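Putative metallopeptidase (Shewanella baltica OS155, PDB 3IEH) binds a zinc ion and is probably a metallocarboxypeptidase-like hydrolase of the peptidase M14 family. Local coordinates at residues E171-R176 with T247-N252; R176-Y181 with G202-A207. All coordinates share one frame; numbering follows the deposited sequence.

Contacts 1 and 2 lie side by side, centres about 9 Å apart, on the same side of the chain's centre, and share Arg176. The order along the chain is strand 165-172, the turn to Arg176, strand 179-183, helix 191-201, loop 202-207 and strand 242-248. In the mixed sheet strand 242-248 runs between the other two strands, parallel to 165-172 and antiparallel to 179-183. Contact 1 joins the ends of the parallel pair close to the zinc site; contact 2 ties the loop to the start of 179-183. Packing of Pro248 and Gln251 on Phe204 joins the two contacts, as does a probable Asp172-Tyr179 hydrogen bond, which lies near Glu246, the predicted proton donor/acceptor.

Contact 1: residues E171-R176 with T247-N252; sequences EDVLSR and TPALQN
Glu171 and Thr247 pair at the ends of two parallel strands, 165-172 and 242-248, in the mixed sheet of this M14 peptidase. Glu171 CB lies 3.5 Å from Thr247 O. CG, anti to the carbonyl carbon (chi1 -58°), comes to 3.2 Å and CD to 3.4 Å from Thr247 OG1, and the carboxylate accepts a hydrogen bond: Thr247 OG1 to Glu171 OE2, 2.8 Å, on the anti side of OE2. OE2 also forms a salt bridge with Arg256, while OE1 accepts from Ala81 N; Glu171 N hydrogen-bonds OE1 of Glu79, a zinc ligand. An alanine for Glu171 would probably leave Thr247 OG1, Arg256 and Ala81 N without their carboxylate partner. Asp172 N bonds to Thr247 O (2.9 Å). Asp172 O, where the strand breaks into a type I turn, takes Ala249 N and Ser175 N from opposite faces of its plane. Asp172 OD1 closes an Asx turn on Leu174 N, and OD2 hydrogen-bonds Tyr179 OH. Ala249 CB packs 3.5 Å from Val173 CA, and Leu250 N makes a weak bond to Ser175 O. Gln251, bent at chi2 (-64°), brings NE2 over one face of the Arg176 guanidinium and bonds Arg176 O over 2.8 Å on an in-plane lone pair.

Contact 2: residues R176-Y181 with G202-A207; sequences REAYVY and GYFPIA
Ala178 and Ile206 sit opposite each other in a single beta bridge, which fastens the loop after helix 191-201 to the lead-in of strand 179-183 in the mixed sheet, beside Tyr179, which packs on Glu246, the predicted proton donor/acceptor. Both backbone polar atoms of Ala178 are satisfied by the loop: its N donates to Pro205 O over 2.8 Å, and its O accepts from Ala207 N, also at 2.8 Å. Pro205 O additionally receives a CA-H...O contact from Glu177 CA. Ala207 makes a further backbone bond to Gly220, and Tyr179 one to Glu246 of strand 242-248. Glu177 O is held by Ser175 OG and lies in plane at the edge of the Tyr179 ring, whose hydroxyl has Asp172 as partner. Tyr179 CB lies 3.8 Å from Ala207 CB. With CG between the backbone N and the carbonyl carbon (chi1 58°), the ring brings CD1 to 4.1 Å from Ala207 CB. Apolar groups fill in around the bridge: Ala178 CB lies 4.1 Å from both Phe204 CB and Ile206 CD1. The Glu177 carboxylate runs alongside the Ile206-Ala207 peptide, OE1 3.5 Å from Ala207 CA. Nearby, the Arg176 side chain crosses Pro205 at about a right angle, NH1 3.8 Å from Pro205 CG.

Contact 1: residues E171-R176 with T247-N252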
loop_
_atom_site.group_PDB
_atom_site.type_symbol
_atom_site.label_atom_id
_atom_site.label_comp_id
_atom_site.label_asym_id
_atom_site.label_seq_id
_atom_site.Cartn_x
_atom_site.Cartn_y
_atom_site.Cartn_z
ATOM N N GLU A 171 4.415 2.559 6.289
ATOM C CA GLU A 171 5.488 2.505 7.267
ATOM C C GLU A 171 5.205 3.492 8.386
ATOM O O GLU A 171 4.492 4.449 8.193
ATOM C CB GLU A 171 6.825 2.827 6.645
ATOM C CG GLU A 171 7.245 1.953 5.516
ATOM C CD GLU A 171 8.756 1.879 5.440
ATOM O OE1 GLU A 171 9.337 2.732 4.771
ATOM O OE2 GLU A 171 9.384 1.034 6.117
ATOM N N ASP A 172 5.764 3.237 9.558
ATOM C CA ASP A 172 5.579 4.104 10.720
ATOM C C ASP A 172 6.964 4.622 11.140
ATOM O O ASP A 172 7.771 3.871 11.693
ATOM C CB ASP A 172 4.870 3.302 11.833
ATOM C CG ASP A 172 4.562 4.124 13.100
ATOM O OD1 ASP A 172 5.035 5.272 13.285
ATOM O OD2 ASP A 172 3.847 3.577 13.949
ATOM N N VAL A 173 7.217 5.909 10.873
ATOM C CA VAL A 173 8.498 6.573 11.210
ATOM C C VAL A 173 8.693 6.789 12.724
ATOM O O VAL A 173 9.791 7.050 13.174
ATOM C CB VAL A 173 8.680 7.933 10.444
ATOM C CG1 VAL A 173 7.642 9.000 10.878
ATOM C CG2 VAL A 173 10.056 8.468 10.653
ATOM N N LEU A 174 7.632 6.655 13.509
ATOM C CA LEU A 174 7.745 6.761 14.941
ATOM C C LEU A 174 7.933 5.410 15.614
ATOM O O LEU A 174 7.985 5.347 16.841
ATOM C CB LEU A 174 6.510 7.439 15.509
ATOM C CG LEU A 174 6.358 8.910 15.094
ATOM C CD1 LEU A 174 5.089 9.493 15.712
ATOM C CD2 LEU A 174 7.588 9.745 15.476
ATOM N N SER A 175 8.070 4.333 14.839
ATOM C CA SER A 175 8.119 2.995 15.427
ATOM C C SER A 175 9.336 2.154 15.061
ATOM O O SER A 175 9.830 2.196 13.933
ATOM C CB SER A 175 6.853 2.218 15.038
ATOM O OG SER A 175 6.815 0.937 15.692
ATOM N N ARG A 176 9.808 1.381 16.039
ATOM C CA ARG A 176 10.811 0.351 15.788
ATOM C C ARG A 176 10.170 -1.061 15.706
ATOM O O ARG A 176 10.853 -2.037 15.428
ATOM C CB ARG A 176 11.927 0.425 16.819
ATOM C CG ARG A 176 11.515 0.130 18.229
ATOM C CD ARG A 176 12.745 0.132 19.148
ATOM N NE ARG A 176 13.660 -0.952 18.807
ATOM C CZ ARG A 176 13.463 -2.239 19.101
ATOM N NH1 ARG A 176 12.379 -2.642 19.765
ATOM N NH2 ARG A 176 14.368 -3.138 18.719
ATOM N N THR A 247 5.543 -1.395 8.475
ATOM C CA THR A 247 6.912 -1.702 8.833
ATOM C C THR A 247 7.520 -0.508 9.592
ATOM O O THR A 247 7.183 0.662 9.355
ATOM C CB THR A 247 7.782 -2.077 7.599
ATOM O OG1 THR A 247 7.650 -1.084 6.566
ATOM C CG2 THR A 247 7.399 -3.447 7.066
ATOM N N PRO A 248 8.414 -0.788 10.520
ATOM C CA PRO A 248 8.962 0.292 11.342
ATOM C C PRO A 248 10.086 1.059 10.667
ATOM O O PRO A 248 11.168 0.493 10.435
ATOM C CB PRO A 248 9.483 -0.453 12.578
ATOM C CG PRO A 248 9.806 -1.844 12.068
ATOM C CD PRO A 248 8.844 -2.124 10.960
ATOM N N ALA A 249 9.877 2.357 10.445
ATOM C CA ALA A 249 10.823 3.156 9.664
ATOM C C ALA A 249 12.039 3.626 10.469
ATOM O O ALA A 249 12.884 4.361 9.941
ATOM C CB ALA A 249 10.109 4.344 8.990
ATOM N N LEU A 250 12.115 3.215 11.739
ATOM C CA LEU A 250 13.322 3.419 12.589
ATOM C C LEU A 250 14.323 2.269 12.404
ATOM O O LEU A 250 15.419 2.320 12.919
ATOM C CB LEU A 250 12.969 3.563 14.090
ATOM C CG LEU A 250 12.161 4.796 14.526
ATOM C CD1 LEU A 250 11.805 4.734 16.048
ATOM C CD2 LEU A 250 12.921 6.105 14.165
ATOM N N GLN A 251 13.932 1.226 11.689
ATOM C CA GLN A 251 14.823 0.120 11.378
ATOM C C GLN A 251 15.497 0.374 10.027
ATOM O O GLN A 251 15.156 1.307 9.283
ATOM C CB GLN A 251 14.032 -1.208 11.309
ATOM C CG GLN A 251 13.302 -1.637 12.599
ATOM C CD GLN A 251 14.225 -1.934 13.776
ATOM O OE1 GLN A 251 15.434 -2.002 13.599
ATOM N NE2 GLN A 251 13.651 -2.112 14.992
ATOM N N ASN A 252 16.429 -0.505 9.708
ATOM C CA ASN A 252 17.178 -0.500 8.468
ATOM C C ASN A 252 16.298 -0.519 7.205
ATOM O O ASN A 252 15.405 -1.353 7.038
ATOM C CB ASN A 252 18.155 -1.678 8.451
ATOM C CG ASN A 252 18.934 -1.765 7.160
ATOM O OD1 ASN A 252 18.414 -2.199 6.116
ATOM N ND2 ASN A 252 20.200 -1.357 7.217
#

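Contact 2: residues R176-Y181 with G202-A207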
loop_
_atom_site.group_PDB
_atom_site.type_symbol
_atom_site.label_atom_id
_atom_site.label_comp_id
_atom_site.label_asym_id
_atom_site.label_seq_id
_atom_site.Cartn_x
_atom_site.Cartn_y
_atom_site.Cartn_z
ATOM N N ARG A 176 9.808 1.381 16.039
ATOM C CA ARG A 176 10.811 0.351 15.788
ATOM C C ARG A 176 10.170 -1.061 15.706
ATOM O O ARG A 176 10.853 -2.037 15.428
ATOM C CB ARG A 176 11.927 0.425 16.819
ATOM C CG ARG A 176 11.515 0.130 18.229
ATOM C CD ARG A 176 12.745 0.132 19.148
ATOM N NE ARG A 176 13.660 -0.952 18.807
ATOM C CZ ARG A 176 13.463 -2.239 19.101
ATOM N NH1 ARG A 176 12.379 -2.642 19.765
ATOM N NH2 ARG A 176 14.368 -3.138 18.719
ATOM N N GLU A 177 8.846 -1.132 15.880
ATOM C CA GLU A 177 8.102 -2.392 15.962
ATOM C C GLU A 177 7.074 -2.490 14.838
ATOM O O GLU A 177 6.398 -1.509 14.548
ATOM C CB GLU A 177 7.350 -2.447 17.300
ATOM C CG GLU A 177 8.247 -2.543 18.507
ATOM C CD GLU A 177 7.482 -2.525 19.821
ATOM O OE1 GLU A 177 6.387 -1.956 19.860
ATOM O OE2 GLU A 177 7.982 -3.074 20.822
ATOM N N ALA A 178 6.941 -3.654 14.220
ATOM C CA ALA A 178 5.986 -3.815 13.098
ATOM C C ALA A 178 4.547 -4.022 13.602
ATOM O O ALA A 178 4.330 -4.439 14.741
ATOM C CB ALA A 178 6.396 -4.991 12.213
ATOM N N TYR A 179 3.568 -3.725 12.753
ATOM C CA TYR A 179 2.188 -4.058 13.054
ATOM C C TYR A 179 1.377 -4.002 11.777
ATOM O O TYR A 179 1.884 -3.630 10.707
ATOM C CB TYR A 179 1.597 -3.177 14.183
ATOM C CG TYR A 179 1.640 -1.706 13.905
ATOM C CD1 TYR A 179 2.827 -0.968 14.108
ATOM C CD2 TYR A 179 0.497 -1.030 13.453
ATOM C CE1 TYR A 179 2.878 0.403 13.852
ATOM C CE2 TYR A 179 0.528 0.356 13.185
ATOM C CZ TYR A 179 1.726 1.062 13.363
ATOM O OH TYR A 179 1.761 2.419 13.107
ATOM N N VAL A 180 0.130 -4.446 11.872
ATOM C CA VAL A 180 -0.735 -4.546 10.711
ATOM C C VAL A 180 -2.192 -4.302 11.092
ATOM O O VAL A 180 -2.643 -4.805 12.096
ATOM C CB VAL A 180 -0.607 -5.941 10.032
ATOM C CG1 VAL A 180 -0.704 -7.041 11.055
ATOM C CG2 VAL A 180 -1.698 -6.110 8.982
ATOM N N TYR A 181 -2.886 -3.491 10.295
ATOM C CA TYR A 181 -4.317 -3.257 10.415
ATOM C C TYR A 181 -4.924 -4.262 9.473
ATOM O O TYR A 181 -4.532 -4.287 8.329
ATOM C CB TYR A 181 -4.727 -1.856 9.891
ATOM C CG TYR A 181 -4.183 -0.653 10.650
ATOM C CD1 TYR A 181 -2.938 -0.104 10.343
ATOM C CD2 TYR A 181 -4.929 -0.043 11.638
ATOM C CE1 TYR A 181 -2.444 1.000 11.032
ATOM C CE2 TYR A 181 -4.446 1.047 12.335
ATOM C CZ TYR A 181 -3.218 1.572 12.033
ATOM O OH TYR A 181 -2.766 2.667 12.745
ATOM N N GLY A 202 8.835 -11.814 11.294
ATOM C CA GLY A 202 10.071 -12.471 10.880
ATOM C C GLY A 202 11.203 -11.508 10.575
ATOM O O GLY A 202 12.340 -11.923 10.503
ATOM N N TYR A 203 10.894 -10.230 10.367
ATOM C CA TYR A 203 11.916 -9.205 10.114
ATOM C C TYR A 203 12.094 -8.260 11.276
ATOM O O TYR A 203 13.189 -7.709 11.453
ATOM C CB TYR A 203 11.566 -8.347 8.891
ATOM C CG TYR A 203 11.556 -9.144 7.632
ATOM C CD1 TYR A 203 10.427 -9.852 7.272
ATOM C CD2 TYR A 203 12.682 -9.237 6.822
ATOM C CE1 TYR A 203 10.385 -10.607 6.125
ATOM C CE2 TYR A 203 12.654 -10.014 5.664
ATOM C CZ TYR A 203 11.498 -10.694 5.326
ATOM O OH TYR A 203 11.413 -11.475 4.195
ATOM N N PHE A 204 11.027 -8.043 12.053
ATOM C CA PHE A 204 11.080 -7.025 13.098
ATOM C C PHE A 204 10.436 -7.484 14.385
ATOM O O PHE A 204 9.663 -8.447 14.399
ATOM C CB PHE A 204 10.361 -5.743 12.623
ATOM C CG PHE A 204 10.837 -5.229 11.312
ATOM C CD1 PHE A 204 12.111 -4.705 11.186
ATOM C CD2 PHE A 204 10.012 -5.263 10.202
ATOM C CE1 PHE A 204 12.566 -4.236 9.981
ATOM C CE2 PHE A 204 10.461 -4.808 8.987
ATOM C CZ PHE A 204 11.740 -4.291 8.871
ATOM N N PRO A 205 10.761 -6.799 15.484
ATOM C CA PRO A 205 9.937 -7.052 16.679
ATOM C C PRO A 205 8.503 -6.521 16.403
ATOM O O PRO A 205 8.327 -5.625 15.575
ATOM C CB PRO A 205 10.625 -6.259 17.797
ATOM C CG PRO A 205 11.585 -5.274 17.112
ATOM C CD PRO A 205 11.805 -5.772 15.678
ATOM N N ILE A 206 7.521 -7.079 17.098
ATOM C CA ILE A 206 6.111 -6.784 16.910
ATOM C C ILE A 206 5.564 -5.756 17.921
ATOM O O ILE A 206 6.019 -5.687 19.041
ATOM C CB ILE A 206 5.334 -8.122 17.037
ATOM C CG1 ILE A 206 5.541 -8.958 15.764
ATOM C CG2 ILE A 206 3.874 -7.898 17.340
ATOM C CD1 ILE A 206 5.249 -8.251 14.424
ATOM N N ALA A 207 4.577 -4.958 17.524
ATOM C CA ALA A 207 3.940 -4.006 18.458
ATOM C C ALA A 207 3.056 -4.822 19.406
ATOM O O ALA A 207 1.867 -5.037 19.143
ATOM C CB ALA A 207 3.129 -2.982 17.706
#